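Local coordinates for protein ORF14 (Streptomyces clavuligerus, PDB 2WPX) that binds acetyl-coenzyme A as a tandem GNAT-type protein of the clavulanic acid pathway and probably acts as an acyltransferase, at residues 49-62 with 71-83. Sequence-based numbering, arbitrary orientation.
Sequences SLRFAPPATALDDW and VGALRLALPDGAP
Arg75 and Asp61 form a salt bridge across a non-hydrogen-bonded pair of neighbouring antiparallel strands. The guanidinium meets the carboxylate side-on. Arg75 NE reaches Asp61 OD1 at 2.9 Å. Arg75 NH2 reaches Asp61 OD2 at 2.8 Å. The two planes stand 79° apart, and both oxygens are met from above the carboxylate plane. The Arg75 chain bends at chi3 (57°), which turns its end toward Ser49. There it grips Ser49 with two nitrogens, end-on. Arg75 NH2 donates to Ser49 O at 2.9 Å, in the guanidinium plane but above the carbonyl plane. Arg75 NH1 donates to Ser49 OG at 2.8 Å, and that hydroxyl also bonds Met46 O. Four bonds thus fix the rotation of the guanidinium, and the two to Ser49 tie its segment to the hairpin. Leu50 CD2 lies over one guanidinium face, 3.6 Å from Arg75 NH2.

The backbones of 57-62 and 71-79 pair as a beta hairpin of the N-terminal GNAT domain. Reciprocal N-H...O bonds join Ala58 with Leu78, Asp60 with Leu76 and Trp62 with Leu74. Beyond them, Asp80 N bonds Ala56 O at 3.0 Å, as the chain enters the type II turn 79-82.

The face bearing Asp60, Trp62, Leu74, Leu76 and Leu78 packs partly on helix 101-115. Leu78 CD2 touches Asp60 CB at 3.9 Å. Asp60 OD2 bonds His116. The Trp62 ring meets His108 edge-to-face. Leu74 also lies beside Leu90, an acetyl-CoA-binding residue of strand 84-92.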
loop_
_atom_site.group_PDB
_atom_site.type_symbol
_atom_site.label_atom_id
_atom_site.label_comp_id
_atom_site.label_asym_id
_atom_site.label_seq_id
_atom_site.Cartn_x
_atom_site.Cartn_y
_atom_site.Cartn_z
ATOM N N SER A 49 -7.725 -9.144 5.672
ATOM C CA SER A 49 -7.447 -8.993 4.236
ATOM C C SER A 49 -7.958 -10.190 3.401
ATOM O O SER A 49 -8.019 -10.111 2.154
ATOM C CB SER A 49 -5.973 -8.763 3.937
ATOM O OG SER A 49 -5.247 -9.983 3.961
ATOM N N LEU A 50 -8.356 -11.268 4.060
ATOM C CA LEU A 50 -8.915 -12.417 3.343
ATOM C C LEU A 50 -10.426 -12.275 3.210
ATOM O O LEU A 50 -11.021 -12.887 2.316
ATOM C CB LEU A 50 -8.634 -13.739 4.096
ATOM C CG LEU A 50 -7.189 -14.148 4.324
ATOM C CD1 LEU A 50 -7.166 -15.314 5.343
ATOM C CD2 LEU A 50 -6.513 -14.520 2.992
ATOM N N ARG A 51 -11.034 -11.486 4.102
ATOM C CA ARG A 51 -12.477 -11.433 4.207
ATOM C C ARG A 51 -13.070 -10.215 3.479
ATOM O O ARG A 51 -14.210 -10.230 2.978
ATOM C CB ARG A 51 -12.858 -11.427 5.687
ATOM C CG ARG A 51 -12.317 -12.660 6.496
ATOM C CD ARG A 51 -13.197 -12.983 7.749
ATOM N NE ARG A 51 -12.989 -11.975 8.777
ATOM C CZ ARG A 51 -13.887 -11.576 9.678
ATOM N NH1 ARG A 51 -15.130 -12.071 9.710
ATOM N NH2 ARG A 51 -13.530 -10.647 10.550
ATOM N N PHE A 52 -12.249 -9.166 3.421
ATOM C CA PHE A 52 -12.680 -7.835 3.014
ATOM C C PHE A 52 -11.756 -7.300 1.958
ATOM O O PHE A 52 -10.672 -6.839 2.264
ATOM C CB PHE A 52 -12.668 -6.893 4.200
ATOM C CG PHE A 52 -13.428 -7.402 5.368
ATOM C CD1 PHE A 52 -12.774 -7.857 6.483
ATOM C CD2 PHE A 52 -14.815 -7.412 5.354
ATOM C CE1 PHE A 52 -13.530 -8.327 7.605
ATOM C CE2 PHE A 52 -15.538 -7.870 6.427
ATOM C CZ PHE A 52 -14.890 -8.331 7.560
ATOM N N ALA A 53 -12.204 -7.374 0.715
ATOM C CA ALA A 53 -11.375 -6.996 -0.364
ATOM C C ALA A 53 -11.699 -5.559 -0.726
ATOM O O ALA A 53 -12.756 -4.997 -0.335
ATOM C CB ALA A 53 -11.582 -7.942 -1.582
ATOM N N PRO A 54 -10.786 -4.951 -1.489
ATOM C CA PRO A 54 -10.999 -3.591 -1.962
ATOM C C PRO A 54 -12.115 -3.637 -2.964
ATOM O O PRO A 54 -12.488 -4.733 -3.480
ATOM C CB PRO A 54 -9.694 -3.199 -2.655
ATOM C CG PRO A 54 -8.842 -4.523 -2.802
ATOM C CD PRO A 54 -9.486 -5.538 -1.849
ATOM N N PRO A 55 -12.671 -2.455 -3.214
ATOM C CA PRO A 55 -13.792 -2.262 -4.039
ATOM C C PRO A 55 -13.649 -2.917 -5.409
ATOM O O PRO A 55 -12.592 -2.868 -6.044
ATOM C CB PRO A 55 -13.845 -0.739 -4.139
ATOM C CG PRO A 55 -13.323 -0.324 -2.770
ATOM C CD PRO A 55 -12.243 -1.204 -2.551
ATOM N N ALA A 56 -14.764 -3.496 -5.839
ATOM C CA ALA A 56 -14.869 -4.089 -7.150
ATOM C C ALA A 56 -13.643 -4.926 -7.398
ATOM O O ALA A 56 -13.070 -4.881 -8.457
ATOM C CB ALA A 56 -14.988 -2.994 -8.224
ATOM N N THR A 57 -13.230 -5.704 -6.414
ATOM C CA THR A 57 -12.177 -6.590 -6.733
ATOM C C THR A 57 -12.393 -7.940 -6.088
ATOM O O THR A 57 -12.860 -8.019 -4.929
ATOM C CB THR A 57 -10.837 -5.930 -6.467
ATOM O OG1 THR A 57 -10.385 -6.239 -5.163
ATOM C CG2 THR A 57 -10.973 -4.453 -6.579
ATOM N N ALA A 58 -12.067 -8.994 -6.837
ATOM C CA ALA A 58 -12.148 -10.361 -6.321
ATOM C C ALA A 58 -10.770 -10.766 -5.832
ATOM O O ALA A 58 -9.786 -10.267 -6.351
ATOM C CB ALA A 58 -12.613 -11.306 -7.417
ATOM N N LEU A 59 -10.697 -11.684 -4.875
ATOM C CA LEU A 59 -9.430 -12.309 -4.444
ATOM C C LEU A 59 -9.399 -13.787 -4.764
ATOM O O LEU A 59 -10.433 -14.459 -4.722
ATOM C CB LEU A 59 -9.217 -12.181 -2.954
ATOM C CG LEU A 59 -9.565 -10.805 -2.407
ATOM C CD1 LEU A 59 -9.643 -10.888 -0.936
ATOM C CD2 LEU A 59 -8.449 -9.809 -2.831
ATOM N N ASP A 60 -8.217 -14.305 -5.060
ATOM C CA ASP A 60 -8.066 -15.716 -5.320
ATOM C C ASP A 60 -6.769 -16.099 -4.521
ATOM O O ASP A 60 -5.623 -15.911 -5.007
ATOM C CB ASP A 60 -7.926 -15.935 -6.837
ATOM C CG ASP A 60 -8.152 -17.380 -7.252
ATOM O OD1 ASP A 60 -7.897 -18.269 -6.430
ATOM O OD2 ASP A 60 -8.580 -17.643 -8.402
ATOM N N ASP A 61 -6.942 -16.557 -3.286
ATOM C CA ASP A 61 -5.800 -16.742 -2.348
ATOM C C ASP A 61 -5.411 -18.205 -2.177
ATOM O O ASP A 61 -6.258 -19.070 -1.979
ATOM C CB ASP A 61 -6.151 -16.154 -0.984
ATOM C CG ASP A 61 -6.401 -14.683 -1.063
ATOM O OD1 ASP A 61 -5.766 -14.081 -1.954
ATOM O OD2 ASP A 61 -7.219 -14.134 -0.280
ATOM N N TRP A 62 -4.126 -18.494 -2.265
ATOM C CA TRP A 62 -3.675 -19.864 -2.132
ATOM C C TRP A 62 -2.468 -20.009 -1.211
ATOM O O TRP A 62 -1.655 -19.084 -1.054
ATOM C CB TRP A 62 -3.276 -20.342 -3.499
ATOM C CG TRP A 62 -4.441 -20.455 -4.417
ATOM C CD1 TRP A 62 -5.081 -19.446 -5.099
ATOM C CD2 TRP A 62 -5.099 -21.656 -4.754
ATOM N NE1 TRP A 62 -6.104 -19.967 -5.865
ATOM C CE2 TRP A 62 -6.147 -21.323 -5.664
ATOM C CE3 TRP A 62 -4.894 -23.002 -4.405
ATOM C CZ2 TRP A 62 -7.003 -22.286 -6.200
ATOM C CZ3 TRP A 62 -5.727 -23.959 -4.953
ATOM C CH2 TRP A 62 -6.781 -23.595 -5.835
ATOM N N VAL A 71 4.508 -23.924 2.828
ATOM C CA VAL A 71 5.829 -23.456 2.579
ATOM C C VAL A 71 5.809 -22.291 1.620
ATOM O O VAL A 71 6.876 -21.796 1.212
ATOM C CB VAL A 71 6.747 -24.603 2.064
ATOM C CG1 VAL A 71 7.014 -25.583 3.209
ATOM C CG2 VAL A 71 6.119 -25.303 0.882
ATOM N N GLY A 72 4.616 -21.814 1.265
ATOM C CA GLY A 72 4.524 -20.608 0.426
ATOM C C GLY A 72 3.086 -20.205 0.206
ATOM O O GLY A 72 2.162 -20.907 0.605
ATOM N N ALA A 73 2.890 -19.064 -0.431
ATOM C CA ALA A 73 1.558 -18.497 -0.536
ATOM C C ALA A 73 1.521 -17.695 -1.809
ATOM O O ALA A 73 2.496 -17.079 -2.171
ATOM C CB ALA A 73 1.293 -17.608 0.652
ATOM N N LEU A 74 0.399 -17.740 -2.497
ATOM C CA LEU A 74 0.187 -16.892 -3.661
ATOM C C LEU A 74 -1.130 -16.147 -3.532
ATOM O O LEU A 74 -2.122 -16.771 -3.314
ATOM C CB LEU A 74 0.086 -17.772 -4.908
ATOM C CG LEU A 74 -0.410 -17.130 -6.205
ATOM C CD1 LEU A 74 0.657 -16.222 -6.794
ATOM C CD2 LEU A 74 -0.835 -18.235 -7.207
ATOM N N ARG A 75 -1.160 -14.842 -3.709
ATOM C CA ARG A 75 -2.432 -14.125 -3.617
ATOM C C ARG A 75 -2.599 -13.282 -4.864
ATOM O O ARG A 75 -1.720 -12.490 -5.196
ATOM C CB ARG A 75 -2.456 -13.219 -2.372
ATOM C CG ARG A 75 -2.172 -13.951 -1.015
ATOM C CD ARG A 75 -2.746 -13.132 0.225
ATOM N NE ARG A 75 -4.199 -12.856 0.133
ATOM C CZ ARG A 75 -4.812 -11.948 0.882
ATOM N NH1 ARG A 75 -4.107 -11.268 1.781
ATOM N NH2 ARG A 75 -6.110 -11.718 0.744
ATOM N N LEU A 76 -3.722 -13.454 -5.558
ATOM C CA LEU A 76 -4.053 -12.610 -6.684
ATOM C C LEU A 76 -5.164 -11.673 -6.362
ATOM O O LEU A 76 -6.105 -12.042 -5.668
ATOM C CB LEU A 76 -4.523 -13.437 -7.867
ATOM C CG LEU A 76 -3.429 -14.205 -8.587
ATOM C CD1 LEU A 76 -3.952 -14.545 -9.956
ATOM C CD2 LEU A 76 -2.091 -13.448 -8.642
ATOM N N ALA A 77 -5.107 -10.478 -6.923
ATOM C CA ALA A 77 -6.260 -9.558 -6.830
ATOM C C ALA A 77 -6.736 -9.375 -8.232
ATOM O O ALA A 77 -5.940 -9.126 -9.129
ATOM C CB ALA A 77 -5.857 -8.195 -6.185
ATOM N N LEU A 78 -8.035 -9.536 -8.435
ATOM C CA LEU A 78 -8.596 -9.432 -9.776
ATOM C C LEU A 78 -9.521 -8.241 -9.825
ATOM O O LEU A 78 -10.642 -8.310 -9.315
ATOM C CB LEU A 78 -9.385 -10.707 -10.165
ATOM C CG LEU A 78 -8.658 -12.066 -10.267
ATOM C CD1 LEU A 78 -7.396 -12.052 -11.087
ATOM C CD2 LEU A 78 -8.416 -12.641 -8.925
ATOM N N PRO A 79 -9.076 -7.141 -10.436
ATOM C CA PRO A 79 -9.997 -6.005 -10.606
ATOM C C PRO A 79 -11.177 -6.380 -11.523
ATOM O O PRO A 79 -10.974 -6.828 -12.666
ATOM C CB PRO A 79 -9.120 -4.949 -11.298
ATOM C CG PRO A 79 -7.682 -5.433 -11.108
ATOM C CD PRO A 79 -7.782 -6.914 -11.095
ATOM N N ASP A 80 -12.403 -6.211 -11.048
ATOM C CA ASP A 80 -13.565 -6.546 -11.895
ATOM C C ASP A 80 -13.447 -5.905 -13.264
ATOM O O ASP A 80 -13.049 -4.747 -13.347
ATOM C CB ASP A 80 -14.873 -6.074 -11.246
ATOM C CG ASP A 80 -15.157 -6.793 -9.973
ATOM O OD1 ASP A 80 -15.742 -6.181 -9.063
ATOM O OD2 ASP A 80 -14.767 -7.969 -9.869
ATOM N N GLY A 81 -13.783 -6.640 -14.330
ATOM C CA GLY A 81 -13.900 -6.056 -15.679
ATOM C C GLY A 81 -12.575 -5.718 -16.354
ATOM O O GLY A 81 -12.564 -5.163 -17.432
ATOM N N ALA A 82 -11.452 -6.063 -15.733
ATOM C CA ALA A 82 -10.158 -5.672 -16.273
ATOM C C ALA A 82 -9.417 -6.900 -16.761
ATOM O O ALA A 82 -9.625 -8.007 -16.270
ATOM C CB ALA A 82 -9.319 -4.951 -15.223
ATOM N N PRO A 83 -8.537 -6.704 -17.717
ATOM C CA PRO A 83 -7.742 -7.765 -18.327
ATOM C C PRO A 83 -6.484 -8.142 -17.490
ATOM O O PRO A 83 -5.669 -8.944 -17.918
ATOM C CB PRO A 83 -7.336 -7.121 -19.666
ATOM C CG PRO A 83 -7.159 -5.666 -19.277
ATOM C CD PRO A 83 -8.407 -5.436 -18.466
HETATM O O HOH W 1 -5.720 -11.687 -3.265
#